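Local coordinates for protein diaminopimelate decarboxylase (Methanocaldococcus jannaschii, PDB 1TUF) that catalyses the decarboxylation of meso-diaminopimelate to L-lysine, the last step of lysine biosynthesis, with pyridoxal 5'-phosphate as cofactor, at residues A322-M327 / G355-S360; R329-E334 / E359-F364; A335-I340 / L379-V384. One frame throughout, in Å; residues are numbered along the deposited sequence.

Overall arrangement
Strand 316-320 runs into the loop 322-327, which contact 1 packs against 355-360, after strand 348-354. Helix 329-333 follows, and contact 2 sets it against 359-364, the turn that leads into strand 363-371. The chain then straightens into strand 339-341, and contact 3 pairs 335-340 with 379-384. Contacts 1 and 2 close loops that end on one shared stretch, at Glu-359 and Ser-360; the loop closed by contact 3 crosses both. Met-327 and Arg-329 reach over to contact 3. Contacts 1 and 2 bring their loops to azelaic acid and the second subunit, while contact 3 adds strand 339-341 to the sheet through strand 378-381.

Contact 1: residues A322-M327 / G355-S360; sequences AGMNDM and GGLCES. With AZ1 (azelaic acid), chain D.
Met-324 lays its side chain across Leu-357 at about a right angle. CG of Met-324 is 3.3 Å from CD1 of Leu-357, a tight apolar touch. The first torsion puts CG of Met-324 between the backbone N and the carbonyl carbon (chi1 73°), and a bend at chi3 turns the methyl end. SD of Met-324 lies 3.9 Å from CG of Glu-359, so the sulfur meets the aliphatic part of that side chain and not its carboxylate. OD1 of Asn-325 lies by the fork of Leu-357, 4.0 Å from its CD2 and nearly as close to CD1. Backbone meets backbone at two glycines. CA of Gly-323 and CA of Gly-355 are 4.1 Å apart, and O of Ala-322 is 3.1 Å from CA of Gly-355.

The two segments belong to the beta domain that pairs with the pyridoxal-binding barrel in this decarboxylase family. Here Cys-358, Glu-359 and Ser-360 line the azelaic acid pocket at the dimer interface. Cys-358, the predicted proton donor, is the centre of an inverse gamma turn and packs on the cofactor-bearing lysine of the second subunit.

No hydrogen bond joins the segments directly. Within 322-327, N of Gly-323 donates to OD2 of Asp-326 (2.9 Å, 163°), meeting the anti side of the carboxylate and tilted 23° from its plane. On the other segment, O of Gly-355 takes bonds from Lys-179 and Asn-113 of the second subunit. OE1 of Glu-359 is bonded to Tyr-395.

Azelaic acid lies beside the far end of Glu-359. OE2 of Glu-359 is 3.2 Å from C3 of the ligand, while O of Cys-358 is 3.1 Å from its OXT. Glu-359 probably binds the substrate in the same pocket, and Arg-329 of the second subunit holds this ligand too.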
loop_
_atom_site.group_PDB
_atom_site.type_symbol
_atom_site.label_atom_id
_atom_site.label_comp_id
_atom_site.label_asym_id
_atom_site.label_seq_id
_atom_site.Cartn_x
_atom_site.Cartn_y
_atom_site.Cartn_z
ATOM N N ALA A 322 1.853 14.442 6.931
ATOM C CA ALA A 322 1.630 13.011 7.044
ATOM C C ALA A 322 0.814 12.649 5.817
ATOM O O ALA A 322 -0.057 13.413 5.395
ATOM C CB ALA A 322 0.850 12.687 8.316
ATOM N N GLY A 323 1.094 11.492 5.236
ATOM C CA GLY A 323 0.355 11.097 4.058
ATOM C C GLY A 323 -0.046 9.642 4.086
ATOM O O GLY A 323 0.222 8.929 5.049
ATOM N N MET A 324 -0.677 9.198 3.010
ATOM C CA MET A 324 -1.128 7.832 2.913
ATOM C C MET A 324 0.026 6.837 2.882
ATOM O O MET A 324 -0.157 5.675 3.246
ATOM C CB MET A 324 -1.989 7.660 1.662
ATOM C CG MET A 324 -1.206 7.685 0.357
ATOM S SD MET A 324 -2.331 7.729 -1.046
ATOM C CE MET A 324 -2.614 5.952 -1.381
ATOM N N ASN A 325 1.208 7.265 2.447
ATOM C CA ASN A 325 2.336 6.332 2.403
ATOM C C ASN A 325 2.716 5.963 3.830
ATOM O O ASN A 325 3.148 4.843 4.095
ATOM C CB ASN A 325 3.553 6.945 1.704
ATOM C CG ASN A 325 4.120 8.119 2.465
ATOM O OD1 ASN A 325 3.491 9.177 2.544
ATOM N ND2 ASN A 325 5.303 7.938 3.051
ATOM N N ASP A 326 2.556 6.910 4.745
ATOM C CA ASP A 326 2.876 6.672 6.152
ATOM C C ASP A 326 1.828 5.779 6.812
ATOM O O ASP A 326 2.161 4.894 7.599
ATOM C CB ASP A 326 2.936 7.988 6.928
ATOM C CG ASP A 326 3.932 8.972 6.349
ATOM O OD1 ASP A 326 5.099 8.588 6.123
ATOM O OD2 ASP A 326 3.543 10.146 6.132
ATOM N N MET A 327 0.562 6.023 6.487
ATOM C CA MET A 327 -0.551 5.269 7.062
ATOM C C MET A 327 -1.602 5.102 5.957
ATOM O O MET A 327 -2.323 6.035 5.620
ATOM C CB MET A 327 -1.100 6.055 8.260
ATOM C CG MET A 327 -1.674 5.215 9.375
ATOM S SD MET A 327 -3.317 4.652 8.990
ATOM C CE MET A 327 -4.280 6.058 9.549
ATOM N N GLY A 355 -3.207 14.535 3.096
ATOM C CA GLY A 355 -1.755 14.475 3.074
ATOM C C GLY A 355 -1.193 15.250 1.896
ATOM O O GLY A 355 -1.916 15.989 1.229
ATOM N N GLY A 356 0.097 15.076 1.626
ATOM C CA GLY A 356 0.718 15.786 0.519
ATOM C C GLY A 356 0.963 14.963 -0.732
ATOM O O GLY A 356 1.661 15.421 -1.639
ATOM N N LEU A 357 0.402 13.758 -0.797
ATOM C CA LEU A 357 0.597 12.913 -1.972
ATOM C C LEU A 357 -0.328 13.287 -3.108
ATOM O O LEU A 357 -1.487 13.639 -2.893
ATOM C CB LEU A 357 0.377 11.437 -1.641
ATOM C CG LEU A 357 1.323 10.761 -0.650
ATOM C CD1 LEU A 357 1.405 9.277 -0.965
ATOM C CD2 LEU A 357 2.698 11.372 -0.763
ATOM N N CYS A 358 0.188 13.192 -4.328
ATOM C CA CYS A 358 -0.601 13.523 -5.507
ATOM C C CYS A 358 -1.541 12.403 -5.885
ATOM O O CYS A 358 -1.506 11.889 -7.001
ATOM C CB CYS A 358 0.306 13.854 -6.680
ATOM S SG CYS A 358 0.264 15.601 -7.056
ATOM N N GLU A 359 -2.398 12.051 -4.935
ATOM C CA GLU A 359 -3.363 10.983 -5.106
ATOM C C GLU A 359 -4.635 11.493 -4.454
ATOM O O GLU A 359 -4.619 11.892 -3.298
ATOM C CB GLU A 359 -2.837 9.743 -4.388
ATOM C CG GLU A 359 -3.581 8.462 -4.645
ATOM C CD GLU A 359 -3.584 8.055 -6.105
ATOM O OE1 GLU A 359 -2.497 8.000 -6.724
ATOM O OE2 GLU A 359 -4.680 7.782 -6.632
ATOM N N SER A 360 -5.733 11.500 -5.197
ATOM C CA SER A 360 -6.993 11.991 -4.663
ATOM C C SER A 360 -7.449 11.278 -3.384
ATOM O O SER A 360 -8.016 11.902 -2.487
ATOM C CB SER A 360 -8.081 11.884 -5.730
ATOM O OG SER A 360 -8.212 10.548 -6.176
HETATM C C AZ1 D . -4.854 11.134 -9.255
HETATM C C2 AZ1 D . -4.343 9.681 -9.283
HETATM C C3 AZ1 D . -4.507 8.219 -9.767
HETATM C C4 AZ1 D . -3.656 6.954 -9.526
HETATM C C5 AZ1 D . -4.235 5.531 -9.384
HETATM C C6 AZ1 D . -3.248 4.356 -9.552
HETATM C C7 AZ1 D . -3.455 2.934 -10.105
HETATM C C8 AZ1 D . -4.815 2.242 -10.230
HETATM C C9 AZ1 D . -5.609 2.436 -11.537
HETATM O OXT AZ1 D . -4.209 12.101 -8.571
HETATM O O AZ1 D . -5.873 11.428 -9.870
HETATM O O2 AZ1 D . -6.844 3.083 -11.500
HETATM O OXT2 AZ1 D . -5.100 1.982 -12.586
#

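Contact 2: residues R329-E334 / E359-F364; sequences RPAMYE and ESSDVF. With AZ1 (azelaic acid), chain C; AZ1 (azelaic acid), chain D.
OXT of azelaic acid in chain C is gripped twice by Arg-329. NE of Arg-329 donates to OXT of this azelaic acid at 2.6 Å (152°), and NH2 of Arg-329 adds a weak bond to the same OXT at 3.3 Å. The oxygen sits at the edge of the guanidinium, in its plane. An extended chain from CG to NE carries the group out from helix 329-333 to the ligand. The other oxygen, O, lies 3.1 Å from CE2 of Tyr-333. Tyr-255 makes a cation-pi contact with Arg-329.

The opposite segment meets this helix through Pro-330 and Ala-331. CB of Ala-331 lies 3.0 Å from O of Ser-361, a doubtfully short approach. OG of Ser-361 is 3.8 Å from CB of Ala-331. CB of Pro-330 is 3.4 Å from O of Val-363. CG of Pro-330 reaches CD1 of Phe-364 at 4.2 Å, the two side chains crossing at a slant. No hydrogen bond spans the segments.

Residues 359-362 form a type I turn, closed by Asp-362 N to Glu-359 O at 3.0 Å. Asp-362 is the centre of an inverse gamma turn that starts strand 363-371. The side chain of Asp-362 leaves its backbone away from the helix. OD2 bonds to N of Leu-357 and makes a salt bridge with Lys-179 of the second subunit.

The helix therefore meets the turn by van der Waals contact of Pro-330 and Ala-331, partly against backbone carbonyls, while its arginine holds a carboxylate. Arg-329 and Tyr-333 are inferred substrate residues; the bound diacid is consistent with Arg-329 receiving a substrate carboxylate.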
loop_
_atom_site.group_PDB
_atom_site.type_symbol
_atom_site.label_atom_id
_atom_site.label_comp_id
_atom_site.label_asym_id
_atom_site.label_seq_id
_atom_site.Cartn_x
_atom_site.Cartn_y
_atom_site.Cartn_z
ATOM N N ARG A 329 -4.404 3.007 5.781
ATOM C CA ARG A 329 -5.795 2.675 6.093
ATOM C C ARG A 329 -6.901 3.586 5.501
ATOM O O ARG A 329 -7.784 3.103 4.785
ATOM C CB ARG A 329 -5.950 2.528 7.613
ATOM C CG ARG A 329 -7.258 1.900 8.043
ATOM C CD ARG A 329 -7.194 1.328 9.465
ATOM N NE ARG A 329 -8.414 0.577 9.753
ATOM C CZ ARG A 329 -9.573 1.130 10.095
ATOM N NH1 ARG A 329 -9.674 2.448 10.215
ATOM N NH2 ARG A 329 -10.644 0.367 10.268
ATOM N N PRO A 330 -6.872 4.902 5.778
ATOM C CA PRO A 330 -7.906 5.791 5.234
ATOM C C PRO A 330 -8.072 5.719 3.714
ATOM O O PRO A 330 -9.159 5.444 3.213
ATOM C CB PRO A 330 -7.452 7.173 5.698
ATOM C CG PRO A 330 -6.779 6.875 6.992
ATOM C CD PRO A 330 -5.955 5.652 6.648
ATOM N N ALA A 331 -6.992 5.965 2.984
ATOM C CA ALA A 331 -7.023 5.949 1.525
ATOM C C ALA A 331 -7.365 4.598 0.894
ATOM O O ALA A 331 -7.979 4.544 -0.173
ATOM C CB ALA A 331 -5.681 6.442 0.978
ATOM N N MET A 332 -6.971 3.510 1.545
ATOM C CA MET A 332 -7.222 2.176 1.006
ATOM C C MET A 332 -8.625 1.616 1.221
ATOM O O MET A 332 -9.167 0.945 0.344
ATOM C CB MET A 332 -6.217 1.183 1.593
ATOM C CG MET A 332 -5.323 0.536 0.574
ATOM S SD MET A 332 -4.339 -0.790 1.288
ATOM C CE MET A 332 -5.252 -2.238 0.717
ATOM N N TYR A 333 -9.207 1.881 2.385
ATOM C CA TYR A 333 -10.527 1.346 2.712
ATOM C C TYR A 333 -11.562 2.423 3.031
ATOM O O TYR A 333 -12.734 2.113 3.234
ATOM C CB TYR A 333 -10.400 0.407 3.920
ATOM C CG TYR A 333 -9.289 -0.630 3.818
ATOM C CD1 TYR A 333 -9.468 -1.813 3.087
ATOM C CD2 TYR A 333 -8.072 -0.440 4.473
ATOM C CE1 TYR A 333 -8.462 -2.785 3.017
ATOM C CE2 TYR A 333 -7.060 -1.403 4.409
ATOM C CZ TYR A 333 -7.262 -2.571 3.682
ATOM O OH TYR A 333 -6.258 -3.517 3.634
ATOM N N GLU A 334 -11.128 3.678 3.063
ATOM C CA GLU A 334 -12.004 4.790 3.407
ATOM C C GLU A 334 -12.450 4.584 4.844
ATOM O O GLU A 334 -13.504 5.064 5.257
ATOM C CB GLU A 334 -13.222 4.834 2.485
ATOM C CG GLU A 334 -12.897 5.260 1.067
ATOM C CD GLU A 334 -14.129 5.736 0.306
ATOM O OE1 GLU A 334 -14.697 6.794 0.685
ATOM O OE2 GLU A 334 -14.526 5.047 -0.667
ATOM N N GLU A 359 -2.398 12.051 -4.935
ATOM C CA GLU A 359 -3.363 10.983 -5.106
ATOM C C GLU A 359 -4.635 11.493 -4.454
ATOM O O GLU A 359 -4.619 11.892 -3.298
ATOM C CB GLU A 359 -2.837 9.743 -4.388
ATOM C CG GLU A 359 -3.581 8.462 -4.645
ATOM C CD GLU A 359 -3.584 8.055 -6.105
ATOM O OE1 GLU A 359 -2.497 8.000 -6.724
ATOM O OE2 GLU A 359 -4.680 7.782 -6.632
ATOM N N SER A 360 -5.733 11.500 -5.197
ATOM C CA SER A 360 -6.993 11.991 -4.663
ATOM C C SER A 360 -7.449 11.278 -3.384
ATOM O O SER A 360 -8.016 11.902 -2.487
ATOM C CB SER A 360 -8.081 11.884 -5.730
ATOM O OG SER A 360 -8.212 10.548 -6.176
ATOM N N SER A 361 -7.196 9.978 -3.294
ATOM C CA SER A 361 -7.603 9.214 -2.123
ATOM C C SER A 361 -6.766 9.498 -0.870
ATOM O O SER A 361 -7.067 8.994 0.210
ATOM C CB SER A 361 -7.548 7.719 -2.435
ATOM O OG SER A 361 -6.213 7.323 -2.696
ATOM N N ASP A 362 -5.715 10.298 -1.009
ATOM C CA ASP A 362 -4.857 10.617 0.129
ATOM C C ASP A 362 -5.518 11.618 1.064
ATOM O O ASP A 362 -5.111 12.784 1.157
ATOM C CB ASP A 362 -3.508 11.151 -0.353
ATOM C CG ASP A 362 -2.559 11.488 0.793
ATOM O OD1 ASP A 362 -2.441 10.667 1.726
ATOM O OD2 ASP A 362 -1.923 12.570 0.745
ATOM N N VAL A 363 -6.545 11.138 1.759
ATOM C CA VAL A 363 -7.291 11.947 2.711
ATOM C C VAL A 363 -7.487 11.167 4.001
ATOM O O VAL A 363 -7.921 10.013 3.984
ATOM C CB VAL A 363 -8.668 12.338 2.157
ATOM C CG1 VAL A 363 -9.425 13.149 3.201
ATOM C CG2 VAL A 363 -8.506 13.135 0.868
ATOM N N PHE A 364 -7.176 11.809 5.123
ATOM C CA PHE A 364 -7.299 11.174 6.429
ATOM C C PHE A 364 -8.707 11.249 7.008
ATOM O O PHE A 364 -9.161 10.315 7.663
ATOM C CB PHE A 364 -6.304 11.806 7.396
ATOM C CG PHE A 364 -4.881 11.472 7.090
ATOM C CD1 PHE A 364 -4.357 10.234 7.436
ATOM C CD2 PHE A 364 -4.064 12.391 6.444
ATOM C CE1 PHE A 364 -3.031 9.911 7.144
ATOM C CE2 PHE A 364 -2.735 12.081 6.145
ATOM C CZ PHE A 364 -2.216 10.838 6.496
HETATM C C AZ1 C . -7.671 -2.148 8.062
HETATM C C2 AZ1 C . -7.185 -3.582 7.822
HETATM C C3 AZ1 C . -6.228 -4.561 7.133
HETATM C C4 AZ1 C . -6.100 -6.085 7.215
HETATM C C5 AZ1 C . -7.069 -7.001 7.954
HETATM C C6 AZ1 C . -7.319 -8.380 7.335
HETATM C C7 AZ1 C . -8.460 -8.875 6.434
HETATM C C8 AZ1 C . -8.391 -10.160 5.610
HETATM C C9 AZ1 C . -8.427 -11.455 6.399
HETATM O OXT AZ1 C . -8.705 -1.887 8.904
HETATM O O AZ1 C . -7.112 -1.217 7.484
HETATM O O2 AZ1 C . -9.561 -11.750 7.115
HETATM O OXT2 AZ1 C . -7.417 -12.179 6.363
HETATM C C AZ1 D . -4.854 11.134 -9.255
HETATM C C2 AZ1 D . -4.343 9.681 -9.283
HETATM C C3 AZ1 D . -4.507 8.219 -9.767
HETATM C C4 AZ1 D . -3.656 6.954 -9.526
HETATM C C5 AZ1 D . -4.235 5.531 -9.384
HETATM C C6 AZ1 D . -3.248 4.356 -9.552
HETATM C C7 AZ1 D . -3.455 2.934 -10.105
HETATM C C8 AZ1 D . -4.815 2.242 -10.230
HETATM C C9 AZ1 D . -5.609 2.436 -11.537
HETATM O OXT AZ1 D . -4.209 12.101 -8.571
HETATM O O AZ1 D . -5.873 11.428 -9.870
HETATM O O2 AZ1 D . -6.844 3.083 -11.500
HETATM O OXT2 AZ1 D . -5.100 1.982 -12.586
#

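Contact 3: residues A335-I340 / L379-V384; sequences AYHHII and LAIFDV
Ile-339 and Ile-381 face each other as a non-hydrogen-bonded antiparallel pair, their CG1 atoms 4.2 Å apart. With CG1 anti to the backbone N (chi1 176°), Ile-381 extends toward His-337, and its CD1 comes 3.4 Å from CB of that histidine. On the other face of the sheet, CD1 of Ile-340 reaches the rim of the Phe-382 ring, 3.7 Å from CE1. CG1 of Ile-340 also covers the methyl of Ala-380.

His-338 and Phe-382 make a T-shaped pair, with centroids 4.9 Å apart and planes at 73°. The edge of His-338 is the stem, and its ND1 sits over the centre of the phenyl face. This buried nitrogen has no hydrogen-bonding partner in the model.

Backbone bonds zip the two segments together. Ile-340 and Ala-380 form the hydrogen-bonded pair, with N of Ala-380 to O of Ile-340 at 2.8 Å. N of Phe-382 continues the ladder to O of His-338 at 2.9 Å.

Beyond it, His-337 turns the edge of its ring to the backbone of Phe-382 and Asp-383. ND1 of His-337 donates to O of Phe-382 (2.8 Å, 169°), and the acceptor lies in the ring plane, so the imidazole's rotation is fixed. A water bridges N of His-338 and OD2 of Asp-383, which also forms a salt bridge with Lys-257.

Strand 378-381 runs between strand 339-341 and strand 300-311, antiparallel to both. Ile-339 and Ile-381 rest on Phe-364 of strand 363-371, and His-337 packs on Arg-329 and Pro-330 of helix 329-333.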
loop_
_atom_site.group_PDB
_atom_site.type_symbol
_atom_site.label_atom_id
_atom_site.label_comp_id
_atom_site.label_asym_id
_atom_site.label_seq_id
_atom_site.Cartn_x
_atom_site.Cartn_y
_atom_site.Cartn_z
ATOM N N ALA A 335 -11.627 3.861 5.599
ATOM C CA ALA A 335 -11.913 3.555 6.995
ATOM C C ALA A 335 -11.804 4.784 7.894
ATOM O O ALA A 335 -11.091 5.741 7.580
ATOM C CB ALA A 335 -10.981 2.457 7.481
ATOM N N TYR A 336 -12.511 4.749 9.020
ATOM C CA TYR A 336 -12.505 5.882 9.936
ATOM C C TYR A 336 -11.405 5.873 10.982
ATOM O O TYR A 336 -11.039 4.834 11.523
ATOM C CB TYR A 336 -13.865 6.003 10.632
ATOM C CG TYR A 336 -13.970 7.177 11.584
ATOM C CD1 TYR A 336 -13.582 7.057 12.919
ATOM C CD2 TYR A 336 -14.443 8.413 11.145
ATOM C CE1 TYR A 336 -13.664 8.137 13.791
ATOM C CE2 TYR A 336 -14.530 9.503 12.007
ATOM C CZ TYR A 336 -14.138 9.360 13.330
ATOM O OH TYR A 336 -14.211 10.437 14.198
ATOM N N HIS A 337 -10.881 7.058 11.259
ATOM C CA HIS A 337 -9.843 7.235 12.264
ATOM C C HIS A 337 -10.146 8.528 12.981
ATOM O O HIS A 337 -10.360 9.554 12.343
ATOM C CB HIS A 337 -8.467 7.327 11.614
ATOM C CG HIS A 337 -7.833 6.003 11.345
ATOM N ND1 HIS A 337 -7.054 5.351 12.277
ATOM C CD2 HIS A 337 -7.857 5.206 10.249
ATOM C CE1 HIS A 337 -6.625 4.212 11.766
ATOM N NE2 HIS A 337 -7.098 4.099 10.536
ATOM N N HIS A 338 -10.178 8.490 14.306
ATOM C CA HIS A 338 -10.463 9.705 15.048
ATOM C C HIS A 338 -9.300 10.679 14.850
ATOM O O HIS A 338 -8.135 10.278 14.861
ATOM C CB HIS A 338 -10.659 9.397 16.535
ATOM C CG HIS A 338 -11.175 10.562 17.318
ATOM N ND1 HIS A 338 -10.724 10.872 18.583
ATOM C CD2 HIS A 338 -12.074 11.522 16.995
ATOM C CE1 HIS A 338 -11.318 11.976 19.002
ATOM N NE2 HIS A 338 -12.143 12.390 18.056
ATOM N N ILE A 339 -9.619 11.955 14.662
ATOM C CA ILE A 339 -8.592 12.966 14.442
ATOM C C ILE A 339 -8.834 14.209 15.290
ATOM O O ILE A 339 -9.958 14.699 15.366
ATOM C CB ILE A 339 -8.559 13.396 12.955
ATOM C CG1 ILE A 339 -8.285 12.182 12.061
ATOM C CG2 ILE A 339 -7.509 14.482 12.753
ATOM C CD1 ILE A 339 -8.252 12.503 10.571
ATOM N N ILE A 340 -7.786 14.722 15.928
ATOM C CA ILE A 340 -7.925 15.924 16.751
ATOM C C ILE A 340 -6.705 16.836 16.650
ATOM O O ILE A 340 -5.669 16.468 16.094
ATOM C CB ILE A 340 -8.094 15.592 18.243
ATOM C CG1 ILE A 340 -6.814 14.937 18.752
ATOM C CG2 ILE A 340 -9.306 14.705 18.468
ATOM C CD1 ILE A 340 -6.775 14.757 20.242
ATOM N N LEU A 379 -1.722 17.859 14.347
ATOM C CA LEU A 379 -2.924 17.066 14.469
ATOM C C LEU A 379 -2.504 15.660 14.880
ATOM O O LEU A 379 -1.347 15.271 14.697
ATOM C CB LEU A 379 -3.683 17.035 13.136
ATOM C CG LEU A 379 -4.088 18.394 12.544
ATOM C CD1 LEU A 379 -4.892 18.181 11.274
ATOM C CD2 LEU A 379 -4.916 19.175 13.560
ATOM N N ALA A 380 -3.432 14.903 15.454
ATOM C CA ALA A 380 -3.124 13.541 15.870
ATOM C C ALA A 380 -4.188 12.584 15.381
ATOM O O ALA A 380 -5.378 12.832 15.552
ATOM C CB ALA A 380 -3.022 13.470 17.378
ATOM N N ILE A 381 -3.770 11.494 14.757
ATOM C CA ILE A 381 -4.739 10.522 14.293
ATOM C C ILE A 381 -4.639 9.280 15.180
ATOM O O ILE A 381 -3.556 8.745 15.404
ATOM C CB ILE A 381 -4.515 10.182 12.804
ATOM C CG1 ILE A 381 -5.486 9.092 12.368
ATOM C CG2 ILE A 381 -3.107 9.737 12.578
ATOM C CD1 ILE A 381 -5.526 8.898 10.862
ATOM N N PHE A 382 -5.785 8.839 15.683
ATOM C CA PHE A 382 -5.869 7.703 16.593
ATOM C C PHE A 382 -5.876 6.307 15.967
ATOM O O PHE A 382 -6.194 6.115 14.787
ATOM C CB PHE A 382 -7.136 7.823 17.463
ATOM C CG PHE A 382 -7.087 8.922 18.504
ATOM C CD1 PHE A 382 -6.482 10.143 18.234
ATOM C CD2 PHE A 382 -7.713 8.750 19.742
ATOM C CE1 PHE A 382 -6.498 11.179 19.175
ATOM C CE2 PHE A 382 -7.737 9.781 20.694
ATOM C CZ PHE A 382 -7.130 10.994 20.408
ATOM N N ASP A 383 -5.509 5.336 16.794
ATOM C CA ASP A 383 -5.542 3.945 16.420
ATOM C C ASP A 383 -4.797 3.569 15.153
ATOM O O ASP A 383 -5.360 2.962 14.242
ATOM C CB ASP A 383 -7.012 3.545 16.343
ATOM C CG ASP A 383 -7.811 4.070 17.542
ATOM O OD1 ASP A 383 -7.608 3.540 18.658
ATOM O OD2 ASP A 383 -8.619 5.019 17.376
ATOM N N VAL A 384 -3.514 3.902 15.106
ATOM C CA VAL A 384 -2.730 3.576 13.930
ATOM C C VAL A 384 -1.676 2.524 14.259
ATOM O O VAL A 384 -0.820 2.205 13.434
ATOM C CB VAL A 384 -2.079 4.857 13.343
ATOM C CG1 VAL A 384 -3.186 5.827 12.892
ATOM C CG2 VAL A 384 -1.197 5.545 14.381
HETATM O O HOH W 1 -10.154 5.942 15.473
#